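Local coordinates for xylulokinase (Brucella ovis, PDB 5VM1), which probably phosphorylates D-xylulose to D-xylulose 5-phosphate at the expense of ATP, as a member of the FGGY carbohydrate kinase family, at residues T329-G334 / S408-K413; I415-N420 / E464-L469; V378-R383 / S471-A476. All blocks are in the same frame, centred on the assembly; numbering follows the deposited sequence.

The three contacts form one continuous patch on the same side of the chain's centre, their own centres lying about 24 to 26 Å from it. Helix 409-419 serves interactions 1 and 2 in succession, whose centres are about 9 Å apart; Leu330 of the first packs on Thr417 and Glu466 of the second. Interaction 3 lies about 9 Å, centre to centre, from interaction 2 and about 11 Å from interaction 1. Tyr473 joins all three: its OH lies 3.4 Å from Leu330 CD1, and its CD1 lies 3.7 Å from Thr417 CG2. The patch is remote from the predicted proton acceptor Asp243 and the predicted substrate-binding residues Met87 and His88, so it is structural packing.

Interaction 1: residues T329-G334 / S408-K413; sequences TLKAPG and STYWLK
Tyr410 and Leu330 both carry CG anti to the backbone N (chi1 -161° in each), which swings the ends of two side chains with laterally directed CB atoms into contact. The phenol of Tyr410 reaches away from helix 409-419 and runs across the extended backbone of residues 329-331. Its OH accepts from Lys331 N at 3.0 Å, with an N-H...O angle of 154°, so the loop is held to the helix through a main-chain donor. Leu330 crosses the phenol at about a right angle and lays CD1 over one ring face, 4.0 Å from the centroid and 24° off the normal. This CH-pi contact is displaced toward CE1, which is 3.6 Å from Leu330 CD1. The same methyl meets Lys413 CB at 3.9 Å, a turn further along the helix. Beyond CG the Lys413 chain is extended; NZ bonds to Glu328 O and more weakly to a water that also accepts from Leu330 N. Ser408 OG caps the helix start by accepting from Trp411 N at 2.9 Å. Around this junction, Leu326 of helix 319-326 and Gln372 of helix 367-390 both touch Tyr410 and Lys331, while Tyr473 of helix 470-488 packs on Leu330.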
ATOM      1  N   THR A 329      29.828  -4.694  -2.198  1.00 51.57           N
ATOM      2  CA  THR A 329      30.294  -5.391  -1.005  1.00 53.15           C
ATOM      3  C   THR A 329      29.882  -4.639   0.262  1.00 54.35           C
ATOM      4  O   THR A 329      30.085  -3.421   0.372  1.00 50.05           O
ATOM      5  CB  THR A 329      31.811  -5.571  -1.054  1.00 50.71           C
ATOM      6  OG1 THR A 329      32.142  -6.433  -2.150  1.00 50.76           O
ATOM      7  CG2 THR A 329      32.325  -6.190   0.246  1.00 48.35           C
ATOM      8  N   LEU A 330      29.245  -5.359   1.188  1.00 49.52           N
ATOM      9  CA  LEU A 330      28.816  -4.759   2.444  1.00 46.19           C
ATOM     10  C   LEU A 330      30.030  -4.391   3.288  1.00 47.07           C
ATOM     11  O   LEU A 330      31.012  -5.141   3.358  1.00 43.12           O
ATOM     12  CB  LEU A 330      27.909  -5.707   3.225  1.00 42.89           C
ATOM     13  CG  LEU A 330      27.042  -5.054   4.316  1.00 44.50           C
ATOM     14  CD1 LEU A 330      25.896  -4.252   3.700  1.00 43.24           C
ATOM     15  CD2 LEU A 330      26.490  -6.066   5.296  1.00 37.68           C
ATOM     16  N   LYS A 331      29.971  -3.212   3.896  1.00 44.67           N
ATOM     17  CA  LYS A 331      31.003  -2.714   4.796  1.00 44.74           C
ATOM     18  C   LYS A 331      30.496  -2.699   6.234  1.00 43.62           C
ATOM     19  O   LYS A 331      29.291  -2.572   6.485  1.00 53.49           O
ATOM     20  CB  LYS A 331      31.420  -1.301   4.398  1.00 43.31           C
ATOM     21  CG  LYS A 331      32.052  -1.204   3.029  1.00 44.05           C
ATOM     22  CD  LYS A 331      32.325   0.241   2.712  1.00 40.90           C
ATOM     23  CE  LYS A 331      32.695   0.455   1.258  1.00 46.09           C
ATOM     24  NZ  LYS A 331      32.654   1.928   0.997  1.00 56.43           N
ATOM     25  N   ALA A 332      31.420  -2.801   7.179  1.00 39.88           N
ATOM     26  CA  ALA A 332      31.043  -2.654   8.577  1.00 41.99           C
ATOM     27  C   ALA A 332      30.601  -1.219   8.819  1.00 42.57           C
ATOM     28  O   ALA A 332      31.163  -0.299   8.231  1.00 49.49           O
ATOM     29  CB  ALA A 332      32.199  -2.981   9.506  1.00 40.73           C
ATOM     30  N   PRO A 333      29.573  -0.997   9.629  1.00 36.02           N
ATOM     31  CA  PRO A 333      29.133   0.382   9.865  1.00 39.32           C
ATOM     32  C   PRO A 333      30.270   1.193  10.468  1.00 49.90           C
ATOM     33  O   PRO A 333      31.104   0.681  11.228  1.00 41.65           O
ATOM     34  CB  PRO A 333      27.968   0.230  10.847  1.00 33.66           C
ATOM     35  CG  PRO A 333      27.510  -1.184  10.688  1.00 34.12           C
ATOM     36  CD  PRO A 333      28.755  -1.972  10.362  1.00 39.76           C
ATOM     37  N   GLY A 334      30.311   2.472  10.100  1.00 51.99           N
ATOM     38  CA  GLY A 334      31.229   3.416  10.691  1.00 35.33           C
ATOM     39  C   GLY A 334      30.579   4.214  11.808  1.00 34.48           C
ATOM     40  O   GLY A 334      29.493   3.900  12.304  1.00 55.57           O
ATOM     41  N   SER A 408      19.268  -1.894  -5.321  1.00 44.13           N
ATOM     42  CA  SER A 408      20.584  -1.702  -4.722  1.00 41.29           C
ATOM     43  C   SER A 408      21.017  -2.981  -4.000  1.00 44.50           C
ATOM     44  O   SER A 408      20.450  -3.345  -2.964  1.00 46.13           O
ATOM     45  CB  SER A 408      20.564  -0.523  -3.754  1.00 34.82           C
ATOM     46  OG  SER A 408      21.671  -0.621  -2.887  1.00 35.11           O
ATOM     47  N   THR A 409      22.049  -3.640  -4.530  1.00 48.95           N
ATOM     48  CA  THR A 409      22.605  -4.811  -3.866  1.00 51.92           C
ATOM     49  C   THR A 409      23.104  -4.457  -2.466  1.00 50.05           C
ATOM     50  O   THR A 409      22.964  -5.247  -1.524  1.00 51.12           O
ATOM     51  CB  THR A 409      23.741  -5.402  -4.707  1.00 56.94           C
ATOM     52  OG1 THR A 409      23.267  -5.676  -6.029  1.00 55.73           O
ATOM     53  CG2 THR A 409      24.243  -6.678  -4.095  1.00 57.93           C
ATOM     54  N   TYR A 410      23.701  -3.277  -2.307  1.00 50.58           N
ATOM     55  CA  TYR A 410      24.162  -2.886  -0.980  1.00 49.65           C
ATOM     56  C   TYR A 410      22.993  -2.816  -0.015  1.00 50.34           C
ATOM     57  O   TYR A 410      23.071  -3.338   1.102  1.00 46.15           O
ATOM     58  CB  TYR A 410      24.897  -1.543  -1.023  1.00 52.87           C
ATOM     59  CG  TYR A 410      25.775  -1.325   0.187  1.00 51.81           C
ATOM     60  CD1 TYR A 410      25.226  -0.977   1.414  1.00 35.51           C
ATOM     61  CD2 TYR A 410      27.160  -1.504   0.104  1.00 51.02           C
ATOM     62  CE1 TYR A 410      26.023  -0.800   2.522  1.00 35.66           C
ATOM     63  CE2 TYR A 410      27.971  -1.326   1.209  1.00 48.97           C
ATOM     64  CZ  TYR A 410      27.394  -0.977   2.421  1.00 48.29           C
ATOM     65  OH  TYR A 410      28.185  -0.810   3.538  1.00 49.35           O
ATOM     66  N   TRP A 411      21.893  -2.182  -0.439  1.00 55.29           N
ATOM     67  CA  TRP A 411      20.754  -1.995   0.459  1.00 46.39           C
ATOM     68  C   TRP A 411      20.185  -3.322   0.911  1.00 37.44           C
ATOM     69  O   TRP A 411      19.767  -3.455   2.065  1.00 42.01           O
ATOM     70  CB  TRP A 411      19.649  -1.173  -0.202  1.00 43.68           C
ATOM     71  CG  TRP A 411      19.019  -0.198   0.740  1.00 38.61           C
ATOM     72  CD1 TRP A 411      19.117  -0.187   2.108  1.00 35.81           C
ATOM     73  CD2 TRP A 411      18.271   0.970   0.380  1.00 41.01           C
ATOM     74  NE1 TRP A 411      18.446   0.906   2.619  1.00 28.61           N
ATOM     75  CE2 TRP A 411      17.924   1.632   1.578  1.00 39.06           C
ATOM     76  CE3 TRP A 411      17.849   1.513  -0.839  1.00 31.34           C
ATOM     77  CZ2 TRP A 411      17.179   2.806   1.585  1.00 31.84           C
ATOM     78  CZ3 TRP A 411      17.104   2.674  -0.822  1.00 28.88           C
ATOM     79  CH2 TRP A 411      16.776   3.306   0.375  1.00 27.84           C
ATOM     80  N   LEU A 412      20.131  -4.305   0.004  1.00 32.19           N
ATOM     81  CA  LEU A 412      19.571  -5.614   0.341  1.00 33.69           C
ATOM     82  C   LEU A 412      20.457  -6.363   1.322  1.00 40.54           C
ATOM     83  O   LEU A 412      19.949  -6.994   2.259  1.00 44.46           O
ATOM     84  CB  LEU A 412      19.358  -6.447  -0.922  1.00 33.54           C
ATOM     85  CG  LEU A 412      18.353  -5.866  -1.901  1.00 32.81           C
ATOM     86  CD1 LEU A 412      18.246  -6.772  -3.099  1.00 37.83           C
ATOM     87  CD2 LEU A 412      17.006  -5.707  -1.214  1.00 30.97           C
ATOM     88  N   LYS A 413      21.779  -6.318   1.114  1.00 43.10           N
ATOM     89  CA  LYS A 413      22.693  -6.956   2.057  1.00 45.28           C
ATOM     90  C   LYS A 413      22.638  -6.262   3.412  1.00 43.57           C
ATOM     91  O   LYS A 413      22.703  -6.915   4.456  1.00 51.34           O
ATOM     92  CB  LYS A 413      24.118  -6.932   1.508  1.00 44.42           C
ATOM     93  CG  LYS A 413      24.297  -7.721   0.236  1.00 48.69           C
ATOM     94  CD  LYS A 413      25.740  -8.080  -0.001  1.00 51.24           C
ATOM     95  CE  LYS A 413      25.950  -8.599  -1.400  1.00 44.62           C
ATOM     96  NZ  LYS A 413      27.382  -8.731  -1.712  1.00 47.40           N
TER
HETATM   97  O   HOH W   1      29.068  -7.941   1.134  1.00 40.12           O

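Interaction 2: residues I415-N420 / E464-L469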
ATOM      1  N   ILE A 415      19.941  -4.711   4.706  1.00 35.49           N
ATOM      2  CA  ILE A 415      18.677  -5.056   5.367  1.00 41.98           C
ATOM      3  C   ILE A 415      18.704  -6.499   5.887  1.00 41.75           C
ATOM      4  O   ILE A 415      18.243  -6.780   7.000  1.00 35.69           O
ATOM      5  CB  ILE A 415      17.496  -4.804   4.407  1.00 37.84           C
ATOM      6  CG1 ILE A 415      17.464  -3.323   4.014  1.00 40.57           C
ATOM      7  CG2 ILE A 415      16.188  -5.194   5.048  1.00 27.62           C
ATOM      8  CD1 ILE A 415      16.554  -2.984   2.835  1.00 32.72           C
ATOM      9  N   ALA A 416      19.267  -7.428   5.106  1.00 31.94           N
ATOM     10  CA  ALA A 416      19.373  -8.813   5.561  1.00 40.93           C
ATOM     11  C   ALA A 416      20.273  -8.924   6.784  1.00 47.26           C
ATOM     12  O   ALA A 416      19.973  -9.667   7.727  1.00 46.07           O
ATOM     13  CB  ALA A 416      19.899  -9.712   4.438  1.00 36.94           C
ATOM     14  N   THR A 417      21.399  -8.226   6.779  1.00 39.31           N
ATOM     15  CA  THR A 417      22.267  -8.341   7.933  1.00 44.79           C
ATOM     16  C   THR A 417      21.685  -7.631   9.154  1.00 49.72           C
ATOM     17  O   THR A 417      21.888  -8.080  10.295  1.00 35.66           O
ATOM     18  CB  THR A 417      23.660  -7.844   7.558  1.00 42.34           C
ATOM     19  OG1 THR A 417      24.140  -8.654   6.469  1.00 41.04           O
ATOM     20  CG2 THR A 417      24.632  -7.899   8.761  1.00 37.97           C
ATOM     21  N   ALA A 418      20.914  -6.563   8.940  1.00 33.23           N
ATOM     22  CA  ALA A 418      20.308  -5.883  10.072  1.00 31.64           C
ATOM     23  C   ALA A 418      19.213  -6.737  10.713  1.00 42.14           C
ATOM     24  O   ALA A 418      19.048  -6.716  11.936  1.00 42.09           O
ATOM     25  CB  ALA A 418      19.779  -4.513   9.643  1.00 42.18           C
ATOM     26  N   LEU A 419      18.454  -7.494   9.904  1.00 46.04           N
ATOM     27  CA  LEU A 419      17.368  -8.346  10.390  1.00 40.74           C
ATOM     28  C   LEU A 419      17.805  -9.762  10.705  1.00 45.52           C
ATOM     29  O   LEU A 419      17.112 -10.458  11.452  1.00 52.89           O
ATOM     30  CB  LEU A 419      16.257  -8.453   9.339  1.00 31.67           C
ATOM     31  CG  LEU A 419      15.714  -7.154   8.744  1.00 36.49           C
ATOM     32  CD1 LEU A 419      14.692  -7.486   7.707  1.00 38.33           C
ATOM     33  CD2 LEU A 419      15.104  -6.229   9.797  1.00 34.19           C
ATOM     34  N   ASN A 420      18.943 -10.185  10.166  1.00 47.54           N
ATOM     35  CA  ASN A 420      19.353 -11.587  10.160  1.00 48.42           C
ATOM     36  C   ASN A 420      18.248 -12.488   9.602  1.00 50.46           C
ATOM     37  O   ASN A 420      17.950 -13.550  10.156  1.00 48.78           O
ATOM     38  CB  ASN A 420      19.780 -12.072  11.542  1.00 40.84           C
ATOM     39  CG  ASN A 420      20.693 -13.278  11.463  1.00 49.17           C
ATOM     40  OD1 ASN A 420      21.285 -13.546  10.410  1.00 54.94           O
ATOM     41  ND2 ASN A 420      20.782 -14.036  12.551  1.00 45.81           N
ATOM     42  N   GLU A 464      21.778 -13.482   1.530  1.00 62.45           N
ATOM     43  CA  GLU A 464      21.832 -14.037   2.870  1.00 60.32           C
ATOM     44  C   GLU A 464      22.453 -13.025   3.823  1.00 58.64           C
ATOM     45  O   GLU A 464      23.240 -12.180   3.399  1.00 64.29           O
ATOM     46  CB  GLU A 464      22.641 -15.330   2.877  1.00 59.02           C
ATOM     47  CG  GLU A 464      22.094 -16.427   1.968  1.00 65.88           C
ATOM     48  CD  GLU A 464      20.838 -17.109   2.526  1.00 76.67           C
ATOM     49  OE1 GLU A 464      20.484 -16.875   3.704  1.00 78.79           O
ATOM     50  OE2 GLU A 464      20.223 -17.919   1.799  1.00 80.54           O
ATOM     51  N   PRO A 465      22.132 -13.062   5.117  1.00 57.94           N
ATOM     52  CA  PRO A 465      22.774 -12.123   6.044  1.00 52.33           C
ATOM     53  C   PRO A 465      24.266 -12.387   6.102  1.00 58.02           C
ATOM     54  O   PRO A 465      24.704 -13.541   6.093  1.00 66.48           O
ATOM     55  CB  PRO A 465      22.102 -12.428   7.390  1.00 48.41           C
ATOM     56  CG  PRO A 465      20.843 -13.164   7.052  1.00 47.08           C
ATOM     57  CD  PRO A 465      21.149 -13.925   5.797  1.00 55.05           C
ATOM     58  N   GLU A 466      25.048 -11.305   6.172  1.00 50.02           N
ATOM     59  CA  GLU A 466      26.505 -11.404   6.281  1.00 45.61           C
ATOM     60  C   GLU A 466      26.861 -11.760   7.718  1.00 46.68           C
ATOM     61  O   GLU A 466      26.863 -10.897   8.603  1.00 45.97           O
ATOM     62  CB  GLU A 466      27.165 -10.091   5.879  1.00 54.93           C
ATOM     63  CG  GLU A 466      26.939  -9.649   4.461  1.00 63.96           C
ATOM     64  CD  GLU A 466      27.973 -10.225   3.526  1.00 66.23           C
ATOM     65  OE1 GLU A 466      28.932 -10.832   4.038  1.00 66.86           O
ATOM     66  OE2 GLU A 466      27.841 -10.054   2.294  1.00 67.32           O
ATOM     67  N   GLN A 467      27.222 -13.028   7.943  1.00 49.52           N
ATOM     68  CA  GLN A 467      27.438 -13.500   9.306  1.00 59.48           C
ATOM     69  C   GLN A 467      28.550 -12.709   9.987  1.00 59.59           C
ATOM     70  O   GLN A 467      28.440 -12.363  11.171  1.00 59.91           O
ATOM     71  CB  GLN A 467      27.765 -15.008   9.290  1.00 67.37           C
ATOM     72  CG  GLN A 467      26.850 -15.925  10.144  1.00 72.28           C
ATOM     73  CD  GLN A 467      25.366 -15.912   9.709  1.00 85.99           C
ATOM     74  OE1 GLN A 467      25.034 -15.730   8.522  1.00 87.15           O
ATOM     75  NE2 GLN A 467      24.467 -16.107  10.683  1.00 85.21           N
ATOM     76  N   ALA A 468      29.586 -12.332   9.228  1.00 59.79           N
ATOM     77  CA  ALA A 468      30.715 -11.608   9.806  1.00 56.73           C
ATOM     78  C   ALA A 468      30.315 -10.227  10.298  1.00 56.10           C
ATOM     79  O   ALA A 468      30.924  -9.711  11.239  1.00 71.57           O
ATOM     80  CB  ALA A 468      31.849 -11.492   8.793  1.00 54.20           C
ATOM     81  N   LEU A 469      29.343  -9.592   9.663  1.00 46.86           N
ATOM     82  CA  LEU A 469      28.941  -8.250  10.047  1.00 54.03           C
ATOM     83  C   LEU A 469      27.686  -8.210  10.934  1.00 53.82           C
ATOM     84  O   LEU A 469      27.212  -7.108  11.250  1.00 41.45           O
ATOM     85  CB  LEU A 469      28.767  -7.393   8.789  1.00 52.75           C
ATOM     86  CG  LEU A 469      30.106  -7.186   8.069  1.00 48.87           C
ATOM     87  CD1 LEU A 469      29.939  -6.358   6.813  1.00 43.59           C
ATOM     88  CD2 LEU A 469      31.105  -6.517   9.017  1.00 45.24           C
TER
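Glu464 opens the 464-469 segment with its CB directed away from helix 409-419, and its carbonyl carbon passes 4.2 Å from Ala416 CB. Pro465 and Thr417 have the closest CA atoms of the two segments, 4.3 Å apart. The Pro465 ring packs against the last turn of the helix: CB is 3.5 Å from Ala416 O, and Asn420 OD1 approaches the same Pro465 CB at 3.3 Å. Asn420, the first residue to leave the helical conformation, has positive phi (52°), and its side chain, with CG anti to the backbone N, crosses the proline at about a right angle. Glu466 supplies the polar link, its N donating to Thr417 OG1 at 2.8 Å with a nearly straight N-H...O angle of 165°. That hydroxyl is also hydrogen-bonded to Lys413 O one turn back, so two bonds fix its position beside the backbone N of Thr417. Within the loop, Leu469 N bonds to Glu466 O, curling the chain so that Leu469 O comes 3.7 Å from Thr417 CG2. The segment thus carries the chain from edge strand 459-463 past the C-terminal turn of helix 409-419 and into helix 470-488, whose Leu470 and Tyr473 also pack on Thr417; on its other flank helix 409-419 meets helix 367-390 through Ile415, Ala418 and Leu419.

Interaction 3: residues V378-R383 / S471-A476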
ATOM      1  N   VAL A 378      18.105   3.417   7.157  1.00 35.10           N
ATOM      2  CA  VAL A 378      16.802   2.938   6.721  1.00 27.51           C
ATOM      3  C   VAL A 378      16.663   1.466   7.046  1.00 27.63           C
ATOM      4  O   VAL A 378      15.620   1.035   7.535  1.00 43.18           O
ATOM      5  CB  VAL A 378      16.573   3.210   5.224  1.00 25.95           C
ATOM      6  CG1 VAL A 378      15.426   2.346   4.703  1.00 21.68           C
ATOM      7  CG2 VAL A 378      16.218   4.655   5.031  1.00 27.34           C
ATOM      8  N   ALA A 379      17.742   0.690   6.880  1.00 26.94           N
ATOM      9  CA  ALA A 379      17.712  -0.711   7.298  1.00 26.69           C
ATOM     10  C   ALA A 379      17.335  -0.836   8.775  1.00 34.47           C
ATOM     11  O   ALA A 379      16.495  -1.670   9.135  1.00 38.53           O
ATOM     12  CB  ALA A 379      19.063  -1.370   7.040  1.00 26.06           C
ATOM     13  N   PHE A 380      17.919   0.016   9.635  1.00 25.38           N
ATOM     14  CA  PHE A 380      17.594  -0.003  11.061  1.00 35.44           C
ATOM     15  C   PHE A 380      16.139   0.377  11.332  1.00 36.58           C
ATOM     16  O   PHE A 380      15.489  -0.220  12.204  1.00 43.57           O
ATOM     17  CB  PHE A 380      18.538   0.933  11.821  1.00 31.75           C
ATOM     18  CG  PHE A 380      19.949   0.494  11.799  1.00 27.36           C
ATOM     19  CD1 PHE A 380      20.246  -0.844  11.870  1.00 26.46           C
ATOM     20  CD2 PHE A 380      20.986   1.408  11.678  1.00 33.90           C
ATOM     21  CE1 PHE A 380      21.554  -1.280  11.837  1.00 33.59           C
ATOM     22  CE2 PHE A 380      22.295   0.984  11.634  1.00 37.64           C
ATOM     23  CZ  PHE A 380      22.582  -0.362  11.709  1.00 35.81           C
ATOM     24  N   ALA A 381      15.594   1.330  10.579  1.00 24.37           N
ATOM     25  CA  ALA A 381      14.162   1.617  10.697  1.00 37.48           C
ATOM     26  C   ALA A 381      13.325   0.397  10.335  1.00 36.15           C
ATOM     27  O   ALA A 381      12.329   0.106  11.000  1.00 39.25           O
ATOM     28  CB  ALA A 381      13.776   2.795   9.808  1.00 39.84           C
ATOM     29  N   ILE A 382      13.703  -0.326   9.279  1.00 36.82           N
ATOM     30  CA  ILE A 382      13.011  -1.578   8.970  1.00 44.09           C
ATOM     31  C   ILE A 382      13.122  -2.554  10.142  1.00 38.53           C
ATOM     32  O   ILE A 382      12.155  -3.224  10.500  1.00 40.50           O
ATOM     33  CB  ILE A 382      13.569  -2.194   7.672  1.00 43.38           C
ATOM     34  CG1 ILE A 382      13.307  -1.279   6.479  1.00 32.42           C
ATOM     35  CG2 ILE A 382      12.928  -3.555   7.410  1.00 23.96           C
ATOM     36  CD1 ILE A 382      14.026  -1.696   5.261  1.00 36.03           C
ATOM     37  N   ARG A 383      14.288  -2.638  10.772  1.00 34.65           N
ATOM     38  CA  ARG A 383      14.423  -3.519  11.930  1.00 37.82           C
ATOM     39  C   ARG A 383      13.564  -3.033  13.097  1.00 39.46           C
ATOM     40  O   ARG A 383      13.037  -3.843  13.868  1.00 39.66           O
ATOM     41  CB  ARG A 383      15.910  -3.679  12.291  1.00 31.08           C
ATOM     42  CG  ARG A 383      16.293  -3.505  13.699  1.00 31.82           C
ATOM     43  CD  ARG A 383      16.789  -4.768  14.317  1.00 40.95           C
ATOM     44  NE  ARG A 383      18.233  -5.019  14.227  1.00 44.18           N
ATOM     45  CZ  ARG A 383      18.929  -5.603  15.210  1.00 48.67           C
ATOM     46  NH1 ARG A 383      20.234  -5.840  15.086  1.00 35.16           N
ATOM     47  NH2 ARG A 383      18.311  -5.931  16.346  1.00 49.57           N
ATOM     48  N   SER A 471      27.316  -8.881  14.151  1.00 59.82           N
ATOM     49  CA  SER A 471      27.589  -8.254  15.433  1.00 48.50           C
ATOM     50  C   SER A 471      27.777  -6.754  15.278  1.00 42.38           C
ATOM     51  O   SER A 471      27.209  -5.969  16.042  1.00 41.13           O
ATOM     52  CB  SER A 471      28.826  -8.897  16.061  1.00 51.12           C
ATOM     53  OG  SER A 471      29.117  -8.312  17.311  1.00 59.25           O
ATOM     54  N   ALA A 472      28.555  -6.334  14.277  1.00 42.24           N
ATOM     55  CA  ALA A 472      28.760  -4.906  14.066  1.00 40.59           C
ATOM     56  C   ALA A 472      27.449  -4.203  13.741  1.00 38.06           C
ATOM     57  O   ALA A 472      27.225  -3.067  14.173  1.00 44.29           O
ATOM     58  CB  ALA A 472      29.802  -4.669  12.972  1.00 41.34           C
ATOM     59  N   TYR A 473      26.548  -4.877  13.015  1.00 37.49           N
ATOM     60  CA  TYR A 473      25.251  -4.269  12.726  1.00 35.76           C
ATOM     61  C   TYR A 473      24.389  -4.149  13.981  1.00 35.77           C
ATOM     62  O   TYR A 473      23.635  -3.178  14.095  1.00 40.78           O
ATOM     63  CB  TYR A 473      24.510  -5.054  11.636  1.00 40.78           C
ATOM     64  CG  TYR A 473      24.605  -4.439  10.258  1.00 40.08           C
ATOM     65  CD1 TYR A 473      25.804  -4.465   9.539  1.00 42.05           C
ATOM     66  CD2 TYR A 473      23.514  -3.775   9.692  1.00 34.59           C
ATOM     67  CE1 TYR A 473      25.906  -3.883   8.282  1.00 35.10           C
ATOM     68  CE2 TYR A 473      23.621  -3.173   8.424  1.00 31.95           C
ATOM     69  CZ  TYR A 473      24.812  -3.239   7.731  1.00 33.35           C
ATOM     70  OH  TYR A 473      24.922  -2.648   6.495  1.00 34.61           O
ATOM     71  N   ASP A 474      24.471  -5.111  14.917  1.00 36.53           N
ATOM     72  CA  ASP A 474      23.781  -4.965  16.206  1.00 38.12           C
ATOM     73  C   ASP A 474      24.299  -3.759  16.969  1.00 46.41           C
ATOM     74  O   ASP A 474      23.527  -2.954  17.516  1.00 35.28           O
ATOM     75  CB  ASP A 474      23.983  -6.201  17.089  1.00 42.86           C
ATOM     76  CG  ASP A 474      23.063  -7.358  16.741  1.00 54.55           C
ATOM     77  OD1 ASP A 474      22.074  -7.181  15.983  1.00 52.67           O
ATOM     78  OD2 ASP A 474      23.358  -8.469  17.256  1.00 58.60           O
ATOM     79  N   GLU A 475      25.618  -3.623  17.010  1.00 55.60           N
ATOM     80  CA  GLU A 475      26.225  -2.516  17.723  1.00 55.52           C
ATOM     81  C   GLU A 475      25.769  -1.200  17.109  1.00 47.38           C
ATOM     82  O   GLU A 475      25.357  -0.281  17.827  1.00 46.02           O
ATOM     83  CB  GLU A 475      27.740  -2.714  17.678  1.00 68.54           C
ATOM     84  CG  GLU A 475      28.627  -1.711  18.342  1.00 82.52           C
ATOM     85  CD  GLU A 475      30.068  -1.972  17.962  1.00 93.10           C
ATOM     86  OE1 GLU A 475      30.781  -1.009  17.598  1.00 97.47           O
ATOM     87  OE2 GLU A 475      30.469  -3.160  17.991  1.00 94.77           O
ATOM     88  N   ALA A 476      25.773  -1.120  15.773  1.00 35.44           N
ATOM     89  CA  ALA A 476      25.305   0.085  15.100  1.00 32.76           C
ATOM     90  C   ALA A 476      23.793   0.254  15.245  1.00 42.65           C
ATOM     91  O   ALA A 476      23.297   1.385  15.368  1.00 44.50           O
ATOM     92  CB  ALA A 476      25.714   0.056  13.628  1.00 32.59           C
TER
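Phe380 CB leaves helix 367-390 laterally, and the first torsion sets CG anti to the carbonyl carbon, beside the backbone N, so that the ring is carried toward helix 470-488. Along one side of the ring, Phe380 CE1 lies 3.6 Å from Tyr473 O and 3.8 Å from Tyr473 CD2. Along the other, Phe380 CE2 is 3.9 Å from Ala476 O. At the tip, Phe380 CZ meets the Ala476 methyl, CB, at 3.7 Å. The ring thus bears on one turn of helix 470-488. Its plane is inclined at 60° to that of Tyr473, with centroids 5.9 Å apart, an oblique aromatic pair.

Arg383, one turn further on, supplies the charged part of the contact. Its CB points toward helix 470-488, and bends at chi2 and chi3 carry the guanidinium to the carboxylate of Asp474. Arg383 NH1 and Asp474 OD1 are 2.4 Å apart in this salt bridge, a value given little weight at 2.75 Å resolution. OD1 approaches the guanidinium edge, near its plane, and uses the lone pair anti to the other oxygen. Only NH1 bonds to OD1, and the guanidinium and carboxylate planes are 68° apart, so the pair is not coplanar and two-pronged. Arg383 also makes a cation-pi contact with Tyr477, and Tyr480 meets the Phe380 ring.

The axes of segments 378-383 and 471-476 approach to 11.4 Å and cross at -83°, almost perpendicular, which confines the contact to about one turn of each helix. Ile382 instead reaches Val261 and Leu263 of strand 259-263 and Ile301 of strand 295-301, placing helix 367-390 between the sheet and helix 470-488. This helix-on-sheet layering, with the terminal helix laid across it, belongs to the C-terminal domain of the FGGY kinases, built on the actin-like ATPase fold.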